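Local atomic coordinates of hypothetical glycoside hydrolase (PDB entry 3TAW), a protein that is of unproven function but probably adopts the five-bladed beta-propeller fold of a glycoside hydrolase-related family. Residues Met65-Asp70 and Gly117-Arg122. Residues are numbered along the deposited sequence; the frame is centred on the assembly and turned at random.
Sequences MYRAED and GTEDPR. With EDO (1,2-ethanediol), chain P.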
HETATM    1  N   MSE A  65      -4.429  -1.263  -9.487  1.00 11.85           N
HETATM    2  CA  MSE A  65      -5.670  -1.667  -8.838  1.00 12.20           C
HETATM    3  C   MSE A  65      -5.974  -0.636  -7.758  1.00 11.63           C
HETATM    4  O   MSE A  65      -5.390  -0.634  -6.676  1.00 11.47           O
HETATM    5  CB  MSE A  65      -5.572  -3.107  -8.307  1.00 12.90           C
HETATM    6  CG  MSE A  65      -5.455  -4.104  -9.443  1.00 14.22           C
HETATM    7 SE   MSE A  65      -5.585  -5.963  -8.869  0.75 15.27          SE
HETATM    8  CE  MSE A  65      -7.343  -6.076  -8.100  1.00 17.25           C
ATOM      9  N   TYR A  66      -6.864   0.280  -8.090  1.00 11.41           N
ATOM     10  CA  TYR A  66      -7.138   1.424  -7.218  1.00 11.37           C
ATOM     11  C   TYR A  66      -8.245   1.127  -6.223  1.00 11.66           C
ATOM     12  O   TYR A  66      -9.181   0.360  -6.494  1.00 12.27           O
ATOM     13  CB  TYR A  66      -7.443   2.665  -8.042  1.00 11.68           C
ATOM     14  CG  TYR A  66      -8.546   2.517  -9.073  1.00 11.87           C
ATOM     15  CD1 TYR A  66      -8.273   2.055 -10.359  1.00 11.95           C
ATOM     16  CD2 TYR A  66      -9.855   2.868  -8.777  1.00 12.07           C
ATOM     17  CE1 TYR A  66      -9.284   1.941 -11.336  1.00 12.23           C
ATOM     18  CE2 TYR A  66     -10.857   2.764  -9.715  1.00 12.74           C
ATOM     19  CZ  TYR A  66     -10.567   2.280 -11.015  1.00 12.47           C
ATOM     20  OH  TYR A  66     -11.545   2.193 -11.967  1.00 12.73           O
ATOM     21  N   ARG A  67      -8.132   1.734  -5.046  1.00 11.39           N
ATOM     22  CA  ARG A  67      -9.180   1.655  -4.056  1.00 11.82           C
ATOM     23  C   ARG A  67     -10.294   2.572  -4.491  1.00 12.48           C
ATOM     24  O   ARG A  67     -10.075   3.758  -4.647  1.00 13.02           O
ATOM     25  CB  ARG A  67      -8.674   2.075  -2.680  1.00 12.25           C
ATOM     26  CG  ARG A  67      -9.754   1.989  -1.603  1.00 12.78           C
ATOM     27  CD  ARG A  67      -9.232   2.471  -0.254  1.00 13.56           C
ATOM     28  NE  ARG A  67     -10.299   2.691   0.707  1.00 13.61           N
ATOM     29  CZ  ARG A  67     -10.121   3.108   1.963  1.00 14.25           C
ATOM     30  NH1 ARG A  67      -8.901   3.331   2.449  1.00 14.40           N
ATOM     31  NH2 ARG A  67     -11.175   3.301   2.745  1.00 14.80           N
ATOM     32  N   ALA A  68     -11.486   2.020  -4.712  1.00 12.77           N
ATOM     33  CA  ALA A  68     -12.628   2.809  -5.150  1.00 13.09           C
ATOM     34  C   ALA A  68     -13.695   2.767  -4.068  1.00 13.67           C
ATOM     35  O   ALA A  68     -13.984   1.714  -3.519  1.00 13.49           O
ATOM     36  CB  ALA A  68     -13.209   2.255  -6.451  1.00 12.70           C
ATOM     37  N   GLU A  69     -14.271   3.923  -3.772  1.00 14.19           N
ATOM     38  CA  GLU A  69     -15.341   4.003  -2.801  1.00 15.01           C
ATOM     39  C   GLU A  69     -16.627   4.490  -3.437  1.00 16.06           C
ATOM     40  O   GLU A  69     -16.622   5.419  -4.251  1.00 16.43           O
ATOM     41  CB  GLU A  69     -14.954   4.928  -1.655  1.00 14.94           C
ATOM     42  CG  GLU A  69     -14.017   4.296  -0.635  1.00 14.90           C
ATOM     43  CD  GLU A  69     -13.736   5.204   0.560  1.00 15.44           C
ATOM     44  OE1 GLU A  69     -13.783   6.447   0.380  1.00 15.76           O
ATOM     45  OE2 GLU A  69     -13.490   4.669   1.677  1.00 15.54           O
ATOM     46  N   ASP A  70     -17.720   3.833  -3.073  1.00 16.89           N
ATOM     47  CA  ASP A  70     -19.045   4.317  -3.433  1.00 18.03           C
ATOM     48  C   ASP A  70     -19.506   5.447  -2.499  1.00 20.41           C
ATOM     49  O   ASP A  70     -18.770   5.862  -1.589  1.00 19.08           O
ATOM     50  CB  ASP A  70     -20.031   3.156  -3.517  1.00 18.14           C
ATOM     51  CG  ASP A  70     -20.239   2.423  -2.200  1.00 18.43           C
ATOM     52  OD1 ASP A  70     -20.097   3.024  -1.108  1.00 18.46           O
ATOM     53  OD2 ASP A  70     -20.618   1.246  -2.271  1.00 18.45           O
ATOM     54  N   GLY A 117     -15.838  -3.589   2.940  1.00 14.60           N
ATOM     55  CA  GLY A 117     -15.135  -4.051   1.743  1.00 14.55           C
ATOM     56  C   GLY A 117     -13.631  -4.232   1.878  1.00 14.33           C
ATOM     57  O   GLY A 117     -13.115  -4.605   2.931  1.00 14.56           O
ATOM     58  N   THR A 118     -12.925  -3.970   0.780  1.00 13.94           N
ATOM     59  CA  THR A 118     -11.557  -4.396   0.622  1.00 13.79           C
ATOM     60  C   THR A 118     -10.709  -3.155   0.335  1.00 13.51           C
ATOM     61  O   THR A 118     -10.795  -2.602  -0.750  1.00 13.31           O
ATOM     62  CB  THR A 118     -11.475  -5.428  -0.553  1.00 13.98           C
ATOM     63  OG1 THR A 118     -11.925  -4.828  -1.773  1.00 13.76           O
ATOM     64  CG2 THR A 118     -12.335  -6.654  -0.282  1.00 14.52           C
ATOM     65  N   GLU A 119      -9.892  -2.723   1.300  1.00 13.29           N
ATOM     66  CA  GLU A 119      -9.154  -1.459   1.208  1.00 13.10           C
ATOM     67  C   GLU A 119      -7.653  -1.628   0.970  1.00 12.81           C
ATOM     68  O   GLU A 119      -7.083  -2.675   1.274  1.00 12.06           O
ATOM     69  CB  GLU A 119      -9.278  -0.660   2.511  1.00 14.19           C
ATOM     70  CG  GLU A 119     -10.697  -0.513   3.075  1.00 14.94           C
ATOM     71  CD  GLU A 119     -10.719   0.245   4.382  1.00 16.18           C
ATOM     72  OE1 GLU A 119      -9.642   0.334   5.062  1.00 16.76           O
ATOM     73  OE2 GLU A 119     -11.816   0.738   4.752  1.00 17.02           O
ATOM     74  N   ASP A 120      -7.033  -0.557   0.469  1.00 12.27           N
ATOM     75  CA  ASP A 120      -5.598  -0.332   0.614  1.00 12.24           C
ATOM     76  C   ASP A 120      -4.739  -1.527   0.218  1.00 11.79           C
ATOM     77  O   ASP A 120      -3.984  -2.083   1.033  1.00 11.82           O
ATOM     78  CB  ASP A 120      -5.301   0.116   2.034  1.00 12.74           C
ATOM     79  CG  ASP A 120      -5.903   1.481   2.366  1.00 13.66           C
ATOM     80  OD1 ASP A 120      -6.537   2.105   1.483  1.00 13.02           O
ATOM     81  OD2 ASP A 120      -5.667   1.948   3.509  1.00 14.56           O
ATOM     82  N   PRO A 121      -4.855  -1.920  -1.053  1.00 11.01           N
ATOM     83  CA  PRO A 121      -4.122  -3.073  -1.599  1.00 11.05           C
ATOM     84  C   PRO A 121      -2.626  -2.783  -1.800  1.00 10.71           C
ATOM     85  O   PRO A 121      -2.239  -1.647  -2.095  1.00 10.79           O
ATOM     86  CB  PRO A 121      -4.767  -3.257  -2.943  1.00 10.78           C
ATOM     87  CG  PRO A 121      -5.180  -1.886  -3.363  1.00 11.03           C
ATOM     88  CD  PRO A 121      -5.668  -1.245  -2.096  1.00 11.36           C
ATOM     89  N   ARG A 122      -1.805  -3.806  -1.613  1.00 10.89           N
ATOM     90  CA  ARG A 122      -0.460  -3.852  -2.172  1.00 10.97           C
ATOM     91  C   ARG A 122      -0.321  -5.173  -2.888  1.00 10.87           C
ATOM     92  O   ARG A 122      -0.806  -6.214  -2.409  1.00 10.35           O
ATOM     93  CB  ARG A 122       0.653  -3.787  -1.104  1.00 11.46           C
ATOM     94  CG  ARG A 122       0.956  -2.430  -0.552  1.00 12.24           C
ATOM     95  CD  ARG A 122       0.051  -2.100   0.571  1.00 12.87           C
ATOM     96  NE  ARG A 122       0.414  -0.881   1.317  1.00 12.83           N
ATOM     97  CZ  ARG A 122      -0.475  -0.161   1.987  1.00 13.11           C
ATOM     98  NH1 ARG A 122      -1.734  -0.543   2.017  1.00 13.48           N
ATOM     99  NH2 ARG A 122      -0.120   0.946   2.622  1.00 12.92           N
TER
HETATM  100  C1  EDO P 401     -10.719   1.528   9.563  1.00 29.37           C
HETATM  101  O1  EDO P 401      -9.433   1.196  10.103  1.00 32.56           O
HETATM  102  C2  EDO P 401     -10.817   0.931   8.172  1.00 27.90           C
HETATM  103  O2  EDO P 401      -9.535   1.012   7.554  1.00 27.00           O
HETATM  104  O   HOH W   1     -11.368   3.308   5.684  1.00 28.84           O
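Asp-120 OD1 takes a hydrogen bond from Arg-67 NH1 at 2.8 Å, within a salt bridge, and a second from Asn-52 ND2. The contact joins strands 61-69 and 117-125 of two successive four-stranded antiparallel sheets, consistent with neighbouring blades of the beta-propeller expected of this family. NH1 reaches OD1 from above the carboxylate plane, 41° out of it, and the carboxylate and guanidinium planes are steeply inclined to each other. Glu-119 binds differently: its carboxylate stacks on one guanidinium face, the planes 20° apart, with CD 3.4 Å above the guanidinium plane. OE2 lies 3.3 Å from Arg-67 NH2 but well out of the guanidinium plane, so the attraction is purely ionic. Water 1 supplies the directed link, accepting from NH2 and donating to OE2. Arg-67 reaches across because CG is anti to the backbone N (chi1 -179°) and the chain runs extended to NE, which bonds Ser-81 OG. NH2 also makes a weak hydrogen bond, within a salt bridge, to Glu-69 OE2, so three carboxylates gather round the buried arginine. Farther along the contact, Pro-121 packs against Leu-83, Ala-54 and Leu-133, its CG 3.5 Å from Met-65 O. A 1,2-ethanediol, probably from the crystallisation liquor and also hydrogen-bonded to Lys-177 NZ, donates from O2 to Glu-119 OE1 at 2.6 Å.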